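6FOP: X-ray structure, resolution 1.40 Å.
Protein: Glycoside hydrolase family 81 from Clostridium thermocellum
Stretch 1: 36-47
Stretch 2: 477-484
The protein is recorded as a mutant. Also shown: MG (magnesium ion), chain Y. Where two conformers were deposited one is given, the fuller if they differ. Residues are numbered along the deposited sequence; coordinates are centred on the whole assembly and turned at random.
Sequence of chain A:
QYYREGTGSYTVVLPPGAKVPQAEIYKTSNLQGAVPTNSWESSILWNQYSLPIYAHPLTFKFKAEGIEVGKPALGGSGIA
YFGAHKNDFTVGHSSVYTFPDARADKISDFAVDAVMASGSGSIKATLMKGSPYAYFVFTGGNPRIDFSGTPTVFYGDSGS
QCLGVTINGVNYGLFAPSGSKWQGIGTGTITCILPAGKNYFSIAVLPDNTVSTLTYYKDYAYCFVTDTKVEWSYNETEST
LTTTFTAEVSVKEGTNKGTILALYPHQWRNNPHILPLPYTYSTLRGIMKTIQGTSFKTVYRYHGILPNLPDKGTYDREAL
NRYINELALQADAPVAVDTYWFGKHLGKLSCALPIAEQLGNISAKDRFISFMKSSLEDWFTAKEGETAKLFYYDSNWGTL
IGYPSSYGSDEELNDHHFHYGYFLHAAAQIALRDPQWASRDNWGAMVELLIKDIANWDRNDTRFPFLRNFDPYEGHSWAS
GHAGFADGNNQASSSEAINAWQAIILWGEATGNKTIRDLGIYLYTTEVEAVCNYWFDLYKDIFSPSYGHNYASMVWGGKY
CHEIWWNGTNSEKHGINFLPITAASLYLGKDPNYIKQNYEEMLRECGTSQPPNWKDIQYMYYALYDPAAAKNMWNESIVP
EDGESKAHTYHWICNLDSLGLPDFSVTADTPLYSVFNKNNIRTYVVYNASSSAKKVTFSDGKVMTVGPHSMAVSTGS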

ATOM      1  N   PRO A  36      13.948  -0.361  -6.741  1.00 14.92           N
ATOM      2  CA  PRO A  36      12.606  -0.564  -6.189  1.00 14.97           C
ATOM      3  C   PRO A  36      12.388  -1.988  -5.686  1.00 14.95           C
ATOM      4  O   PRO A  36      12.846  -2.955  -6.314  1.00 15.24           O
ATOM      5  CB  PRO A  36      11.682  -0.260  -7.382  1.00 14.74           C
ATOM      6  CG  PRO A  36      12.509   0.679  -8.208  1.00 15.20           C
ATOM      7  CD  PRO A  36      13.896   0.160  -8.111  1.00 15.48           C
ATOM      8  N   THR A  37      11.693  -2.104  -4.553  1.00 14.75           N
ATOM      9  CA  THR A  37      11.306  -3.392  -3.961  1.00 14.87           C
ATOM     10  C   THR A  37       9.855  -3.310  -3.491  1.00 12.88           C
ATOM     11  O   THR A  37       9.188  -2.272  -3.636  1.00 13.72           O
ATOM     12  CB  THR A  37      12.210  -3.718  -2.749  1.00 15.05           C
ATOM     13  OG1 THR A  37      11.974  -2.785  -1.688  1.00 14.82           O
ATOM     14  CG2 THR A  37      13.679  -3.661  -3.121  1.00 15.67           C
ATOM     15  N   ASN A  38       9.357  -4.398  -2.922  1.00 13.14           N
ATOM     16  CA  ASN A  38       8.051  -4.381  -2.282  1.00 12.83           C
ATOM     17  C   ASN A  38       6.944  -4.008  -3.238  1.00 13.21           C
ATOM     18  O   ASN A  38       6.063  -3.220  -2.926  1.00 13.31           O
ATOM     19  CB  ASN A  38       7.995  -3.478  -1.028  1.00 13.06           C
ATOM     20  CG  ASN A  38       8.959  -3.929   0.034  1.00 13.41           C
ATOM     21  OD1 ASN A  38      10.118  -3.513   0.065  1.00 14.92           O
ATOM     22  ND2 ASN A  38       8.467  -4.765   0.960  1.00 13.55           N
ATOM     23  N   SER A  39       6.992  -4.603  -4.438  1.00 12.42           N
ATOM     24  CA  SER A  39       5.986  -4.296  -5.424  1.00 12.70           C
ATOM     25  C   SER A  39       5.587  -5.544  -6.236  1.00 12.50           C
ATOM     26  O   SER A  39       6.032  -6.664  -5.979  1.00 13.79           O
ATOM     27  CB  SER A  39       6.516  -3.165  -6.300  1.00 12.78           C
ATOM     28  OG  SER A  39       5.504  -2.621  -7.157  1.00 13.21           O
ATOM     29  N   TRP A  40       4.716  -5.330  -7.194  1.00 13.09           N
ATOM     30  CA  TRP A  40       4.193  -6.420  -8.006  1.00 13.60           C
ATOM     31  C   TRP A  40       5.208  -6.940  -9.033  1.00 13.90           C
ATOM     32  O   TRP A  40       5.144  -8.085  -9.453  1.00 14.53           O
ATOM     33  CB  TRP A  40       2.900  -5.975  -8.696  1.00 13.13           C
ATOM     34  CG  TRP A  40       3.053  -4.741  -9.534  1.00 13.25           C
ATOM     35  CD1 TRP A  40       2.947  -3.440  -9.114  1.00 14.13           C
ATOM     36  CD2 TRP A  40       3.363  -4.668 -10.937  1.00 13.41           C
ATOM     37  NE1 TRP A  40       3.193  -2.570 -10.130  1.00 13.70           N
ATOM     38  CE2 TRP A  40       3.407  -3.298 -11.280  1.00 13.35           C
ATOM     39  CE3 TRP A  40       3.543  -5.631 -11.950  1.00 13.04           C
ATOM     40  CZ2 TRP A  40       3.690  -2.860 -12.574  1.00 13.35           C
ATOM     41  CZ3 TRP A  40       3.813  -5.193 -13.229  1.00 13.70           C
ATOM     42  CH2 TRP A  40       3.876  -3.814 -13.543  1.00 14.00           C
ATOM     43  N   GLU A  41       6.156  -6.104  -9.439  1.00 13.42           N
ATOM     44  CA  GLU A  41       7.169  -6.487 -10.418  1.00 14.37           C
ATOM     45  C   GLU A  41       8.444  -7.052  -9.768  1.00 14.54           C
ATOM     46  O   GLU A  41       9.371  -7.469 -10.447  1.00 14.78           O
ATOM     47  CB  GLU A  41       7.525  -5.304 -11.325  1.00 14.79           C
ATOM     48  CG  GLU A  41       8.457  -4.261 -10.705  1.00 14.11           C
ATOM     49  CD  GLU A  41       7.876  -3.373  -9.631  1.00 15.31           C
ATOM     50  OE1 GLU A  41       6.648  -3.254  -9.548  1.00 14.86           O
ATOM     51  OE2 GLU A  41       8.709  -2.702  -8.943  1.00 15.65           O
ATOM     52  N   SER A  42       8.504  -7.045  -8.430  1.00 14.21           N
ATOM     53  CA  SER A  42       9.775  -7.215  -7.725  1.00 13.79           C
ATOM     54  C   SER A  42      10.490  -8.512  -7.963  1.00 14.46           C
ATOM     55  O   SER A  42      11.711  -8.542  -7.883  1.00 15.65           O
ATOM     56  CB  SER A  42       9.565  -6.988  -6.239  1.00 14.58           C
ATOM     57  OG  SER A  42       9.100  -5.681  -6.006  1.00 14.80           O
ATOM     58  N   SER A  43       9.758  -9.600  -8.228  1.00 14.57           N
ATOM     59  CA  SER A  43      10.431 -10.910  -8.364  1.00 14.76           C
ATOM     60  C   SER A  43      11.387 -10.994  -9.567  1.00 15.42           C
ATOM     61  O   SER A  43      12.309 -11.808  -9.566  1.00 16.92           O
ATOM     62  CB  SER A  43       9.431 -12.058  -8.434  1.00 15.96           C
ATOM     63  OG  SER A  43       8.764 -12.116  -9.696  1.00 16.09           O
ATOM     64  N   ILE A  44      11.200 -10.116 -10.541  1.00 15.40           N
ATOM     65  CA  ILE A  44      12.156  -9.988 -11.643  1.00 15.54           C
ATOM     66  C   ILE A  44      13.570  -9.711 -11.150  1.00 16.11           C
ATOM     67  O   ILE A  44      14.519 -10.279 -11.687  1.00 16.37           O
ATOM     68  CB  ILE A  44      11.740  -8.903 -12.636  1.00 15.35           C
ATOM     69  CG1 ILE A  44      10.369  -9.196 -13.252  1.00 16.10           C
ATOM     70  CG2 ILE A  44      12.771  -8.755 -13.749  1.00 16.65           C
ATOM     71  CD1 ILE A  44       9.748  -8.004 -13.949  1.00 15.68           C
ATOM     72  N   LEU A  45      13.682  -8.881 -10.105  1.00 16.00           N
ATOM     73  CA  LEU A  45      14.971  -8.467  -9.553  1.00 16.73           C
ATOM     74  C   LEU A  45      15.641  -9.547  -8.723  1.00 16.31           C
ATOM     75  O   LEU A  45      16.877  -9.628  -8.687  1.00 17.96           O
ATOM     76  CB  LEU A  45      14.799  -7.208  -8.687  1.00 17.35           C
ATOM     77  CG  LEU A  45      14.432  -5.941  -9.455  1.00 18.17           C
ATOM     78  CD1 LEU A  45      13.721  -4.955  -8.539  1.00 20.36           C
ATOM     79  CD2 LEU A  45      15.648  -5.319 -10.118  1.00 17.78           C
ATOM     80  N   TRP A  46      14.830 -10.340  -8.000  1.00 16.38           N
ATOM     81  CA  TRP A  46      15.369 -11.282  -7.016  1.00 17.21           C
ATOM     82  C   TRP A  46      15.625 -12.685  -7.582  1.00 17.75           C
ATOM     83  O   TRP A  46      16.491 -13.415  -7.092  1.00 21.70           O
ATOM     84  CB  TRP A  46      14.396 -11.384  -5.830  1.00 16.54           C
ATOM     85  CG  TRP A  46      14.242 -10.143  -4.975  1.00 17.20           C
ATOM     86  CD1 TRP A  46      13.496  -9.040  -5.260  1.00 16.58           C
ATOM     87  CD2 TRP A  46      14.781  -9.940  -3.672  1.00 16.97           C
ATOM     88  NE1 TRP A  46      13.545  -8.137  -4.210  1.00 17.40           N
ATOM     89  CE2 TRP A  46      14.340  -8.674  -3.225  1.00 17.36           C
ATOM     90  CE3 TRP A  46      15.586 -10.706  -2.839  1.00 17.92           C
ATOM     91  CZ2 TRP A  46      14.659  -8.179  -1.956  1.00 17.07           C
ATOM     92  CZ3 TRP A  46      15.919 -10.204  -1.598  1.00 19.30           C
ATOM     93  CH2 TRP A  46      15.453  -8.952  -1.170  1.00 18.96           C
ATOM     94  N   ASN A  47      14.824 -13.074  -8.572  1.00 19.11           N
ATOM     95  CA  ASN A  47      14.869 -14.398  -9.165  0.53 19.48           C
ATOM     96  C   ASN A  47      15.590 -14.325 -10.521  1.00 19.48           C
ATOM     97  O   ASN A  47      15.546 -13.300 -11.188  1.00 19.33           O
ATOM     98  CB  ASN A  47      13.410 -14.875  -9.280  0.53 20.38           C
ATOM     99  CG  ASN A  47      13.281 -16.344  -9.591  0.53 20.63           C
ATOM    100  OD1 ASN A  47      13.318 -17.229  -8.719  0.53 25.03           O
ATOM    101  ND2 ASN A  47      13.069 -16.603 -10.853  0.53 17.61           N
ATOM    102  N   SER A 477      -0.313  -0.785   0.093  1.00 11.34           N
ATOM    103  CA  SER A 477       1.033  -1.215   0.285  1.00 11.54           C
ATOM    104  C   SER A 477       1.249  -2.706   0.132  1.00 11.72           C
ATOM    105  O   SER A 477       0.284  -3.503   0.133  1.00 12.06           O
ATOM    106  CB  SER A 477       1.533  -0.697   1.621  1.00 11.92           C
ATOM    107  OG  SER A 477       1.464   0.712   1.675  1.00 13.01           O
ATOM    108  N   TRP A 478       2.523  -3.072   0.013  1.00 12.43           N
ATOM    109  CA  TRP A 478       2.939  -4.447  -0.137  1.00 11.93           C
ATOM    110  C   TRP A 478       4.009  -4.792   0.898  1.00 12.13           C
ATOM    111  O   TRP A 478       4.956  -4.017   1.142  1.00 13.18           O
ATOM    112  CB  TRP A 478       3.525  -4.693  -1.510  1.00 12.38           C
ATOM    113  CG  TRP A 478       2.577  -4.640  -2.674  1.00 12.43           C
ATOM    114  CD1 TRP A 478       2.672  -3.793  -3.738  1.00 12.45           C
ATOM    115  CD2 TRP A 478       1.481  -5.512  -2.968  1.00 12.07           C
ATOM    116  NE1 TRP A 478       1.694  -4.050  -4.660  1.00 12.66           N
ATOM    117  CE2 TRP A 478       0.950  -5.103  -4.219  1.00 12.62           C
ATOM    118  CE3 TRP A 478       0.851  -6.557  -2.287  1.00 12.71           C
ATOM    119  CZ2 TRP A 478      -0.095  -5.760  -4.828  1.00 12.81           C
ATOM    120  CZ3 TRP A 478      -0.194  -7.215  -2.899  1.00 13.62           C
ATOM    121  CH2 TRP A 478      -0.675  -6.787  -4.155  1.00 13.66           C
ATOM    122  N   ALA A 479       3.846  -5.968   1.490  1.00 12.55           N
ATOM    123  CA  ALA A 479       4.721  -6.422   2.563  1.00 13.22           C
ATOM    124  C   ALA A 479       5.990  -7.110   2.113  1.00 13.61           C
ATOM    125  O   ALA A 479       7.039  -6.924   2.733  1.00 13.51           O
ATOM    126  CB  ALA A 479       3.957  -7.322   3.508  1.00 13.97           C
ATOM    127  N   SER A 480       5.918  -7.922   1.044  1.00 13.34           N
ATOM    128  CA  SER A 480       7.079  -8.747   0.660  1.00 13.38           C
ATOM    129  C   SER A 480       8.079  -7.913  -0.122  1.00 12.91           C
ATOM    130  O   SER A 480       7.708  -7.266  -1.086  1.00 13.79           O
ATOM    131  CB  SER A 480       6.627  -9.924  -0.197  1.00 13.79           C
ATOM    132  OG  SER A 480       7.720 -10.722  -0.600  1.00 14.39           O
ATOM    133  N   GLY A 481       9.356  -7.973   0.256  1.00 12.79           N
ATOM    134  CA  GLY A 481      10.378  -7.300  -0.539  1.00 13.15           C
ATOM    135  C   GLY A 481      10.515  -7.832  -1.958  1.00 13.75           C
ATOM    136  O   GLY A 481      10.799  -7.064  -2.881  1.00 15.21           O
ATOM    137  N   HIS A 482      10.293  -9.145  -2.103  1.00 14.26           N
ATOM    138  CA  HIS A 482      10.637  -9.884  -3.309  1.00 14.55           C
ATOM    139  C   HIS A 482       9.461 -10.445  -4.099  1.00 15.26           C
ATOM    140  O   HIS A 482       9.649 -10.774  -5.284  1.00 16.02           O
ATOM    141  CB  HIS A 482      11.619 -11.011  -2.945  1.00 16.09           C
ATOM    142  CG  HIS A 482      11.169 -11.869  -1.819  1.00 14.92           C
ATOM    143  ND1 HIS A 482      10.178 -12.806  -1.939  1.00 17.00           N
ATOM    144  CD2 HIS A 482      11.510 -11.859  -0.516  1.00 17.99           C
ATOM    145  CE1 HIS A 482       9.971 -13.389  -0.775  1.00 17.98           C
ATOM    146  NE2 HIS A 482      10.760 -12.817   0.109  1.00 18.36           N
ATOM    147  N   ALA A 483       8.282 -10.608  -3.490  1.00 15.06           N
ATOM    148  CA  ALA A 483       7.108 -11.168  -4.199  1.00 15.88           C
ATOM    149  C   ALA A 483       7.388 -12.561  -4.771  1.00 15.69           C
ATOM    150  O   ALA A 483       6.840 -12.971  -5.799  1.00 16.58           O
ATOM    151  CB  ALA A 483       6.599 -10.220  -5.264  1.00 16.73           C
ATOM    152  N   GLY A 484       8.181 -13.346  -4.067  1.00 16.43           N
ATOM    153  CA  GLY A 484       8.631 -14.660  -4.527  1.00 17.62           C
ATOM    154  C   GLY A 484       7.638 -15.765  -4.178  1.00 17.41           C
ATOM    155  O   GLY A 484       8.011 -16.779  -3.572  1.00 20.95           O
TER
HETATM  156 MG    MG Y 824      15.044 -12.073 -13.038  1.00 18.08          MG

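Two segments more than 430 residues apart in sequence pack mainly as loops, burying 527 Å² between them, with one backbone hydrogen bond across the contact. Thr37, buried, touches the second stretch through CB, 3.6 Å from Gly481 O; its OG1 donates to Asn38 OD1 (2.7 Å), steadying the amide that follows. Asn38 gives the largest share of stretch 1. Its N donates to Gly481 O (3.0 Å) almost linearly, at 174°, and its CA makes a C-H...O contact with Ser480 O at 3.1 Å. With chi1 in the m well, the side chain leaves the backbone sideways and then bends nearer, bringing ND2 to 3.1 Å from Ala479 O. The positive phi of Asn38 (60°) is one that asparagine tolerates well. Asn38 O meets Trp478 at the ring edge, though its nearest atom is CB, at 3.3 Å. The same indole lies beside Ser39, whose CA is 3.8 Å from Trp478 CD1. The Ser39 side chain points away, and OG donates to Glu41 OE1 (2.7 Å), while Ser39 N donates to Ser42 OG (2.8 Å), closing the turn. Ser42 points toward stretch 2, its CB 3.6 Å from Gly481 O; small Ala483 fits nearby, its CB 3.7 Å from Ser39 O. Ser43 CB lies 3.8 Å from Ala483 O. Past it, Ile44 O and Asn47 O each bind magnesium at 2.3 Å, with two more ligands from elsewhere in the structure. Trp46 reaches toward stretch 2 and offers its face to His482: His482 CB sits 3.3 Å from the centroid of the Trp46 five-membered ring, nearly on its normal, and the imidazole edge faces the six-membered ring (centroids 5.6 Å apart, planes at 69°). Gly481, with 68 Å² covered, contributes through its backbone alone.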